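Local coordinates for protein putative sortase (Streptococcus pneumoniae, PDB 2W1J) that probably acts as a class C sortase, a cysteine transpeptidase that joins pilin subunits into the pilus fibre of this pathogen, at residues A[133-138]-A[192-197]; A[67-72]-A[122-127]; A[30-35]-A[101-106]; A[94-99]-A[161-166]. One frame throughout, in Å; residues are numbered along the deposited sequence.

Contact 1. Residues A[133-138]-A[192-197]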
# COMPACT_ATOMS: atom_id res chain seq x y z
N GLY A 133 5.51 7.70 15.42
CA GLY A 133 6.96 7.78 15.38
C GLY A 133 7.64 6.56 14.75
O GLY A 133 8.78 6.65 14.30
N ASP A 134 6.96 5.42 14.72
CA ASP A 134 7.52 4.26 14.05
C ASP A 134 7.66 4.53 12.55
O ASP A 134 6.87 5.27 11.97
CB ASP A 134 6.69 2.99 14.28
CG ASP A 134 6.79 2.45 15.69
OD1 ASP A 134 7.70 2.88 16.45
OD2 ASP A 134 5.96 1.60 16.04
N LYS A 135 8.63 3.87 11.92
CA LYS A 135 8.89 4.05 10.49
C LYS A 135 8.45 2.85 9.67
O LYS A 135 8.45 1.70 10.13
CB LYS A 135 10.37 4.36 10.25
CG LYS A 135 10.79 5.72 10.84
CD LYS A 135 12.25 6.05 10.55
CE LYS A 135 12.68 7.32 11.27
NZ LYS A 135 14.13 7.57 11.09
N PHE A 136 8.07 3.12 8.43
CA PHE A 136 7.89 2.06 7.45
C PHE A 136 8.41 2.53 6.11
O PHE A 136 8.62 3.72 5.89
CB PHE A 136 6.46 1.50 7.41
CG PHE A 136 5.40 2.49 7.00
CD1 PHE A 136 5.06 2.64 5.66
CD2 PHE A 136 4.69 3.20 7.95
CE1 PHE A 136 4.04 3.51 5.28
CE2 PHE A 136 3.66 4.07 7.57
CZ PHE A 136 3.33 4.22 6.24
N TYR A 137 8.66 1.58 5.22
CA TYR A 137 9.37 1.85 3.97
C TYR A 137 8.58 1.25 2.83
O TYR A 137 8.19 0.08 2.87
CB TYR A 137 10.80 1.28 4.03
CG TYR A 137 11.58 1.87 5.17
CD1 TYR A 137 12.32 3.04 5.00
CD2 TYR A 137 11.53 1.30 6.44
CE1 TYR A 137 13.00 3.61 6.06
CE2 TYR A 137 12.20 1.87 7.50
CZ TYR A 137 12.94 3.02 7.30
OH TYR A 137 13.61 3.60 8.34
N VAL A 138 8.34 2.06 1.81
CA VAL A 138 7.62 1.60 0.64
C VAL A 138 8.63 1.50 -0.50
O VAL A 138 9.27 2.50 -0.86
CB VAL A 138 6.48 2.57 0.27
CG1 VAL A 138 5.78 2.13 -1.01
CG2 VAL A 138 5.49 2.68 1.43
N HIS A 192 3.51 9.99 7.36
CA HIS A 192 3.92 11.03 6.42
C HIS A 192 5.32 10.75 5.91
O HIS A 192 6.15 10.18 6.61
CB HIS A 192 3.81 12.45 7.01
CG HIS A 192 4.64 12.67 8.23
ND1 HIS A 192 6.01 12.84 8.22
CD2 HIS A 192 4.26 12.77 9.53
CE1 HIS A 192 6.44 13.03 9.46
NE2 HIS A 192 5.39 12.99 10.27
N ARG A 193 5.57 11.21 4.69
CA ARG A 193 6.86 11.01 4.05
C ARG A 193 7.94 11.75 4.83
O ARG A 193 7.72 12.88 5.29
CB ARG A 193 6.77 11.55 2.63
CG ARG A 193 8.01 11.35 1.78
CD ARG A 193 8.16 9.92 1.30
NE ARG A 193 9.35 9.79 0.46
CZ ARG A 193 9.38 10.11 -0.83
NH1 ARG A 193 8.28 10.54 -1.45
NH2 ARG A 193 10.51 9.98 -1.52
N ILE A 194 9.11 11.12 4.99
CA ILE A 194 10.27 11.78 5.59
C ILE A 194 11.50 11.54 4.71
O ILE A 194 11.52 10.63 3.89
CB ILE A 194 10.56 11.25 7.02
CG1 ILE A 194 10.88 9.74 7.02
CG2 ILE A 194 9.40 11.58 7.95
CD1 ILE A 194 11.36 9.20 8.38
N PRO A 195 12.54 12.36 4.88
CA PRO A 195 13.71 12.16 4.02
C PRO A 195 14.39 10.82 4.28
O PRO A 195 14.36 10.29 5.40
CB PRO A 195 14.62 13.33 4.41
CG PRO A 195 13.69 14.38 4.88
CD PRO A 195 12.60 13.64 5.61
N TYR A 196 15.00 10.29 3.23
CA TYR A 196 15.67 9.00 3.29
C TYR A 196 16.81 9.04 2.30
O TYR A 196 16.62 9.38 1.14
CB TYR A 196 14.71 7.90 2.84
CG TYR A 196 15.31 6.51 2.79
CD1 TYR A 196 15.44 5.75 3.95
CD2 TYR A 196 15.74 5.96 1.59
CE1 TYR A 196 15.99 4.48 3.91
CE2 TYR A 196 16.29 4.68 1.55
CZ TYR A 196 16.41 3.95 2.71
OH TYR A 196 16.95 2.69 2.68
N VAL A 197 17.99 8.65 2.75
CA VAL A 197 19.07 8.32 1.84
C VAL A 197 19.57 6.92 2.20
O VAL A 197 20.01 6.69 3.32
CB VAL A 197 20.21 9.35 1.89
CG1 VAL A 197 21.42 8.86 1.10
CG2 VAL A 197 19.72 10.70 1.35
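In the sortase beta fold, strand 135-139 meets the end of strand 185-194 and the tail that follows it at the surface, through Lys135 with Ile194 and Tyr137 with Tyr196. The two strands are not paired. Strand 144-155 runs between them in the sheet, and their nearest CA atoms, those of Lys135 and Ile194, are 9.3 Å apart. Side chains alone bridge the gap. Lys135 stretches out beyond CG, and its methylene chain passes across the tip of Ile194 at about a right angle. CE of Lys135 lies 3.7 Å from CD1 of Ile194, so the contact uses the aliphatic part of the lysine. With chi1 of Ile194 at 61° and the branch extended, CD1 is the atom carried to the lysine chain. The CD1-CE1 bonds of the two tyrosine rings come together, with CE1 of Tyr137 3.8 Å from CE1 of Tyr196. Their planes are inclined at 61° and the centroids are 5.7 Å apart. This is an oblique aromatic pair. Both pairs are apolar in character at a partly solvent-open site. Tyr137 also packs on Ala146 of strand 144-155 and on Glu70 of strand 65-71, while Arg193 makes a salt bridge with Asp170 at the start of strand 170-178.

Contact 2. Residues A[67-72]-A[122-127]; sequences GHVEIP and KMFTDL
Within 67-72, part of strand 65-71, Val69 is the first residue to touch 122-127. Its CG1 lies 4.2 Å from CZ of Phe124. The methyl meets the ring at its edge, close to the ring plane, and the two side chains come from opposite directions. Val69 places CG1 between its backbone N and carbonyl carbon (chi1 56°), which turns this branch to the phenyl group. Val69 and Ile71 lie on the same side of the strand, as alternate residues do, and this side faces the buried interior of the sortase beta fold. Glu70 lies between them and points elsewhere, bonding through OE1 to His139. At Ile71 the long branch makes the contact. Its CD1 is 4.2 Å from CE1 of Phe124, approaching the ring obliquely, and 4.0 Å from CD1 of Leu127. That leucine methyl sits 4.0 Å above one face of the Phe124 ring, offset toward the rim. A type II' turn from Lys122 to Thr125 helps to shape the loop. There Lys122 O accepts both the backbone N and OG1 of Thr125, the hydroxyl at 2.8 Å on a carbonyl lone pair. Leu174 of strand 170-178 packs against Ile71, Phe124 and Leu127.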
# COMPACT_ATOMS: atom_id res chain seq x y z
N GLY A 67 5.69 -3.53 -5.79
CA GLY A 67 6.70 -3.18 -4.80
C GLY A 67 6.48 -3.96 -3.52
O GLY A 67 5.87 -5.03 -3.54
N HIS A 68 7.02 -3.45 -2.42
CA HIS A 68 6.75 -4.07 -1.12
C HIS A 68 6.73 -3.04 -0.02
O HIS A 68 7.27 -1.94 -0.17
CB HIS A 68 7.67 -5.27 -0.79
CG HIS A 68 9.14 -5.03 -0.98
ND1 HIS A 68 10.02 -4.97 0.08
CD2 HIS A 68 9.90 -4.98 -2.10
CE1 HIS A 68 11.25 -4.82 -0.37
NE2 HIS A 68 11.20 -4.83 -1.69
N VAL A 69 6.03 -3.39 1.05
CA VAL A 69 5.95 -2.55 2.23
C VAL A 69 6.70 -3.23 3.37
O VAL A 69 6.40 -4.37 3.74
CB VAL A 69 4.48 -2.25 2.63
CG1 VAL A 69 3.67 -3.53 2.83
CG2 VAL A 69 4.41 -1.32 3.83
N GLU A 70 7.68 -2.51 3.90
CA GLU A 70 8.60 -3.04 4.91
C GLU A 70 8.36 -2.29 6.22
O GLU A 70 8.43 -1.05 6.25
CB GLU A 70 10.03 -2.83 4.42
CG GLU A 70 11.08 -3.40 5.37
CD GLU A 70 12.50 -2.96 5.03
OE1 GLU A 70 12.68 -2.13 4.10
OE2 GLU A 70 13.43 -3.44 5.71
N ILE A 71 8.09 -3.03 7.29
CA ILE A 71 7.84 -2.40 8.58
C ILE A 71 8.76 -3.10 9.59
O ILE A 71 8.38 -4.08 10.23
CB ILE A 71 6.37 -2.52 9.03
CG1 ILE A 71 5.40 -2.29 7.86
CG2 ILE A 71 6.11 -1.58 10.20
CD1 ILE A 71 3.95 -2.59 8.19
N PRO A 72 10.01 -2.63 9.68
CA PRO A 72 11.02 -3.38 10.43
C PRO A 72 10.64 -3.66 11.89
O PRO A 72 10.94 -4.74 12.40
CB PRO A 72 12.25 -2.47 10.34
CG PRO A 72 12.08 -1.78 9.04
CD PRO A 72 10.60 -1.52 8.92
N LYS A 122 0.84 -13.94 8.86
CA LYS A 122 0.55 -12.85 9.77
C LYS A 122 0.08 -11.57 9.07
O LYS A 122 -0.69 -10.82 9.65
CB LYS A 122 1.73 -12.58 10.71
CG LYS A 122 2.99 -12.12 10.02
CD LYS A 122 4.17 -12.03 10.99
CE LYS A 122 5.27 -11.17 10.40
NZ LYS A 122 6.44 -11.09 11.31
N MET A 123 0.51 -11.36 7.83
CA MET A 123 0.11 -10.16 7.08
C MET A 123 0.22 -8.91 7.96
O MET A 123 1.31 -8.63 8.45
CB MET A 123 -1.28 -10.33 6.45
CG MET A 123 -1.41 -11.54 5.51
SD MET A 123 -0.21 -11.50 4.16
CE MET A 123 -0.89 -12.79 3.12
N PHE A 124 -0.88 -8.20 8.17
CA PHE A 124 -0.87 -6.96 8.98
C PHE A 124 -1.39 -7.17 10.41
O PHE A 124 -1.79 -6.22 11.09
CB PHE A 124 -1.68 -5.84 8.30
CG PHE A 124 -0.95 -5.05 7.24
CD1 PHE A 124 0.39 -5.26 6.92
CD2 PHE A 124 -1.63 -4.05 6.56
CE1 PHE A 124 1.01 -4.49 5.93
CE2 PHE A 124 -1.03 -3.28 5.59
CZ PHE A 124 0.30 -3.48 5.27
N THR A 125 -1.39 -8.40 10.89
CA THR A 125 -1.91 -8.67 12.24
C THR A 125 -1.28 -7.78 13.31
O THR A 125 -1.97 -7.33 14.23
CB THR A 125 -1.73 -10.15 12.62
OG1 THR A 125 -2.55 -10.94 11.77
CG2 THR A 125 -2.12 -10.39 14.09
N ASP A 126 0.02 -7.54 13.20
CA ASP A 126 0.72 -6.77 14.23
C ASP A 126 0.67 -5.26 14.02
O ASP A 126 1.37 -4.50 14.70
CB ASP A 126 2.17 -7.25 14.38
CG ASP A 126 2.28 -8.60 15.09
OD1 ASP A 126 1.36 -8.98 15.85
OD2 ASP A 126 3.30 -9.28 14.86
N LEU A 127 -0.17 -4.80 13.10
CA LEU A 127 -0.32 -3.35 12.91
C LEU A 127 -0.74 -2.66 14.20
O LEU A 127 -0.41 -1.49 14.41
CB LEU A 127 -1.34 -3.06 11.81
CG LEU A 127 -0.92 -2.09 10.71
CD1 LEU A 127 0.40 -2.47 10.02
CD2 LEU A 127 -2.04 -1.93 9.69

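Contact 3. Residues A[30-35]-A[101-106]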
# COMPACT_ATOMS: atom_id res chain seq x y z
N ALA A 30 1.83 10.41 -14.32
CA ALA A 30 0.68 10.89 -15.06
C ALA A 30 -0.61 10.34 -14.45
O ALA A 30 -1.61 11.05 -14.33
CB ALA A 30 0.78 10.48 -16.53
N PHE A 31 -0.58 9.06 -14.08
CA PHE A 31 -1.73 8.44 -13.43
C PHE A 31 -2.08 9.14 -12.12
O PHE A 31 -3.25 9.45 -11.86
CB PHE A 31 -1.41 6.96 -13.20
CG PHE A 31 -2.53 6.18 -12.58
CD1 PHE A 31 -2.73 6.21 -11.21
CD2 PHE A 31 -3.38 5.41 -13.36
CE1 PHE A 31 -3.75 5.48 -10.62
CE2 PHE A 31 -4.41 4.69 -12.78
CZ PHE A 31 -4.59 4.73 -11.41
N ASN A 32 -1.08 9.39 -11.29
CA ASN A 32 -1.33 10.11 -10.04
C ASN A 32 -1.82 11.54 -10.25
O ASN A 32 -2.72 12.01 -9.56
CB ASN A 32 -0.10 10.09 -9.13
CG ASN A 32 -0.04 8.86 -8.27
OD1 ASN A 32 -0.87 7.96 -8.42
ND2 ASN A 32 0.95 8.80 -7.37
N ASP A 33 -1.23 12.24 -11.22
CA ASP A 33 -1.59 13.63 -11.44
C ASP A 33 -3.05 13.78 -11.88
O ASP A 33 -3.69 14.80 -11.60
CB ASP A 33 -0.67 14.27 -12.48
CG ASP A 33 0.76 14.45 -11.98
OD1 ASP A 33 1.03 14.23 -10.78
OD2 ASP A 33 1.60 14.86 -12.80
N SER A 34 -3.58 12.76 -12.56
CA SER A 34 -4.96 12.80 -13.08
C SER A 34 -5.90 11.91 -12.28
O SER A 34 -7.02 11.65 -12.71
CB SER A 34 -5.00 12.39 -14.55
OG SER A 34 -4.63 11.04 -14.72
N LEU A 35 -5.45 11.45 -11.13
CA LEU A 35 -6.21 10.48 -10.35
C LEU A 35 -7.64 10.92 -10.06
O LEU A 35 -7.87 12.01 -9.55
CB LEU A 35 -5.50 10.21 -9.03
CG LEU A 35 -6.20 9.24 -8.08
CD1 LEU A 35 -6.19 7.84 -8.65
CD2 LEU A 35 -5.54 9.28 -6.70
N LEU A 101 -0.97 5.88 -6.55
CA LEU A 101 0.09 4.88 -6.66
C LEU A 101 1.23 5.22 -5.71
O LEU A 101 1.48 6.40 -5.43
CB LEU A 101 0.62 4.82 -8.08
CG LEU A 101 -0.40 4.42 -9.15
CD1 LEU A 101 0.23 4.54 -10.52
CD2 LEU A 101 -0.87 2.99 -8.90
N PRO A 102 1.93 4.19 -5.21
CA PRO A 102 2.93 4.39 -4.16
C PRO A 102 4.26 4.86 -4.74
O PRO A 102 5.26 4.14 -4.75
CB PRO A 102 3.04 3.00 -3.52
CG PRO A 102 2.73 2.06 -4.65
CD PRO A 102 1.65 2.75 -5.44
N ILE A 103 4.25 6.11 -5.20
CA ILE A 103 5.45 6.78 -5.72
C ILE A 103 5.72 8.11 -5.01
O ILE A 103 6.67 8.80 -5.33
CB ILE A 103 5.37 7.01 -7.24
CG1 ILE A 103 4.20 7.95 -7.58
CG2 ILE A 103 5.24 5.69 -7.96
CD1 ILE A 103 4.17 8.43 -9.04
N GLY A 104 4.89 8.45 -4.03
CA GLY A 104 5.09 9.67 -3.24
C GLY A 104 4.88 10.94 -4.02
O GLY A 104 4.47 10.91 -5.19
N GLY A 105 5.17 12.06 -3.36
CA GLY A 105 4.99 13.39 -3.92
C GLY A 105 4.06 14.22 -3.07
O GLY A 105 3.26 13.69 -2.29
N ASN A 106 4.15 15.54 -3.18
CA ASN A 106 3.21 16.40 -2.47
C ASN A 106 1.78 16.08 -2.91
O ASN A 106 1.54 15.68 -4.05
CB ASN A 106 3.57 17.88 -2.72
CG ASN A 106 2.98 18.82 -1.68
OD1 ASN A 106 2.47 18.40 -0.64
ND2 ASN A 106 3.05 20.12 -1.97
O HOH W 1 2.58 11.28 -7.25
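Hydrogen bonds to and from one side chain lead this contact: the amide of Asn32, in the last turn of helix 18-33, grips the backbone of Leu101 at two points. Leu101 N donates to Asn32 OD1 at 2.8 Å, in the carbonyl plane and on a lone pair. Asn32 ND2 returns a bond to Leu101 O at 3.1 Å. It is nearly straight (172°), and the acceptor lies in the amide plane. Leu101 O also takes Ile103 N from the same face, closing the inverse gamma turn centred on Pro102. A water adds a third link: it accepts from Asn32 ND2 and donates to Gly104 O, 2.8 Å away. Apolar packing joins Phe31 to Leu101. CD1 of Leu101 reaches CD1 of Phe31 at 3.5 Å, coming obliquely to the ring, and the two side chains cross at about a right angle. Phe31 holds CG anti to its backbone N (chi1 -178°), which carries the ring to the leucine. CG1 of Ile103 is a van der Waals neighbour of Asn32 ND2, at 3.4 Å. Ile103 also packs on Met25 and Ala28. Since both ends of the Asn32 amide are engaged, its flip state is fixed, and directional bonds tie the helix end to the loop before strand 108-113.

Contact 4. Residues A[94-99]-A[161-166]; sequences GHLEGT and DDLLIV
Leu96 overlaps Leu163 by one methyl each: CD2 of Leu96 lies 3.9 Å from CD1 of Leu163. The two side chains cross at about a right angle. Leu96 keeps CG opposite its backbone N (chi1 -170°), which extends the branch toward the 161-166 loop. Leu163 is extended at chi2 (-180°), which puts CD1 at its far end, against Leu96. Thr99 adds a second touch. Its CG2 packs 3.9 Å from the carbonyl O of Leu163, a van der Waals approach. Leu96 to Thr99 form a type II beta turn just past strand 93-95. Thr99 N and OG1 both bond to Leu96 O, the hydroxyl at 2.8 Å and on a carbonyl lone pair. OG1 is also bonded to Val111 N, and together its two bonds hold the side-chain rotation that leaves CG2 beside Leu163. In the sortase beta fold, the turn after strand 93-95 thus packs against the loop that precedes strand 170-178. Val111 of strand 108-113 packs on both Leu96 and Leu163. Nearby, Asn37 bonds to Gly98 O and to Ile165 N.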
# COMPACT_ATOMS: atom_id res chain seq x y z
N GLY A 94 -2.55 -5.48 -0.80
CA GLY A 94 -3.18 -4.94 -2.00
C GLY A 94 -3.25 -3.43 -1.96
O GLY A 94 -3.54 -2.83 -0.93
N HIS A 95 -3.00 -2.80 -3.10
CA HIS A 95 -3.16 -1.36 -3.21
C HIS A 95 -4.64 -1.02 -3.42
O HIS A 95 -5.30 -1.61 -4.29
CB HIS A 95 -2.33 -0.85 -4.38
CG HIS A 95 -2.56 0.59 -4.68
ND1 HIS A 95 -3.38 1.02 -5.70
CD2 HIS A 95 -2.10 1.71 -4.06
CE1 HIS A 95 -3.42 2.34 -5.70
NE2 HIS A 95 -2.66 2.78 -4.72
N LEU A 96 -5.15 -0.08 -2.64
CA LEU A 96 -6.55 0.32 -2.74
C LEU A 96 -6.80 1.19 -3.96
O LEU A 96 -6.38 2.34 -4.03
CB LEU A 96 -6.99 1.04 -1.46
CG LEU A 96 -8.48 1.33 -1.28
CD1 LEU A 96 -9.32 0.06 -1.33
CD2 LEU A 96 -8.72 2.07 0.03
N GLU A 97 -7.51 0.64 -4.94
CA GLU A 97 -7.77 1.37 -6.17
C GLU A 97 -8.60 2.62 -5.87
O GLU A 97 -9.51 2.59 -5.04
CB GLU A 97 -8.47 0.48 -7.20
CG GLU A 97 -8.61 1.14 -8.58
CD GLU A 97 -9.06 0.19 -9.67
OE1 GLU A 97 -9.40 -0.98 -9.37
OE2 GLU A 97 -9.08 0.61 -10.85
N GLY A 98 -8.25 3.72 -6.53
CA GLY A 98 -8.84 5.02 -6.21
C GLY A 98 -7.90 5.88 -5.38
O GLY A 98 -8.10 7.08 -5.28
N THR A 99 -6.87 5.27 -4.78
CA THR A 99 -5.85 6.02 -4.05
C THR A 99 -4.59 6.17 -4.90
O THR A 99 -4.44 5.52 -5.93
CB THR A 99 -5.55 5.40 -2.65
OG1 THR A 99 -4.76 4.21 -2.76
CG2 THR A 99 -6.85 5.12 -1.90
N ASP A 161 -13.23 8.89 4.32
CA ASP A 161 -12.76 10.27 4.42
C ASP A 161 -11.26 10.35 4.71
O ASP A 161 -10.54 11.20 4.18
CB ASP A 161 -13.52 11.02 5.52
CG ASP A 161 -14.98 11.29 5.18
OD1 ASP A 161 -15.38 11.04 4.03
OD2 ASP A 161 -15.71 11.75 6.08
N ASP A 162 -10.77 9.45 5.57
CA ASP A 162 -9.39 9.50 6.02
C ASP A 162 -8.44 8.82 5.05
O ASP A 162 -7.25 8.70 5.36
CB ASP A 162 -9.27 8.84 7.39
CG ASP A 162 -10.21 9.46 8.40
OD1 ASP A 162 -9.99 10.63 8.76
OD2 ASP A 162 -11.16 8.78 8.83
N LEU A 163 -8.97 8.34 3.93
CA LEU A 163 -8.18 7.62 2.93
C LEU A 163 -7.92 8.45 1.69
O LEU A 163 -7.27 7.98 0.76
CB LEU A 163 -8.91 6.33 2.52
CG LEU A 163 -9.18 5.36 3.67
CD1 LEU A 163 -9.90 4.12 3.14
CD2 LEU A 163 -7.89 4.97 4.38
N LEU A 164 -8.44 9.67 1.66
CA LEU A 164 -8.36 10.52 0.48
C LEU A 164 -7.14 11.43 0.54
O LEU A 164 -6.55 11.64 1.60
CB LEU A 164 -9.63 11.35 0.35
CG LEU A 164 -10.92 10.53 0.21
CD1 LEU A 164 -12.11 11.47 0.11
CD2 LEU A 164 -10.85 9.61 -1.01
N ILE A 165 -6.77 12.00 -0.60
CA ILE A 165 -5.64 12.92 -0.65
C ILE A 165 -5.89 14.12 0.25
O ILE A 165 -6.99 14.68 0.25
CB ILE A 165 -5.38 13.39 -2.11
CG1 ILE A 165 -4.81 12.23 -2.93
CG2 ILE A 165 -4.44 14.58 -2.14
CD1 ILE A 165 -4.82 12.48 -4.42
N VAL A 166 -4.87 14.50 1.01
CA VAL A 166 -4.88 15.75 1.74
C VAL A 166 -3.90 16.68 1.04
O VAL A 166 -2.70 16.42 1.00
CB VAL A 166 -4.44 15.55 3.21
CG1 VAL A 166 -4.53 16.87 3.98
CG2 VAL A 166 -5.28 14.46 3.88

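How the contacts relate
Contacts 1, 2 and 4 reach the same mixed sheet, and contact 3 brings the end of helix 18-33 against a loop beside it. Contacts 1 and 2 have centres about 14 Å apart and touch: strands 135-139 and 65-71 are neighbours, and Tyr137 N probably bonds to Glu70 O. Contacts 3 and 4 are closest, with centres about 11 Å apart, and Leu35 packs on Gly98 and Ile165. The centres of contacts 2 and 3 are about 22 Å apart, on opposite sides of the chain's centre. Along the chain contacts 2 and 3 cross each other and close before contact 1 opens, and contact 4 crosses all three. Contact 3 thereby ties helix 18-33 to the loop between strands 93-95 and 108-113.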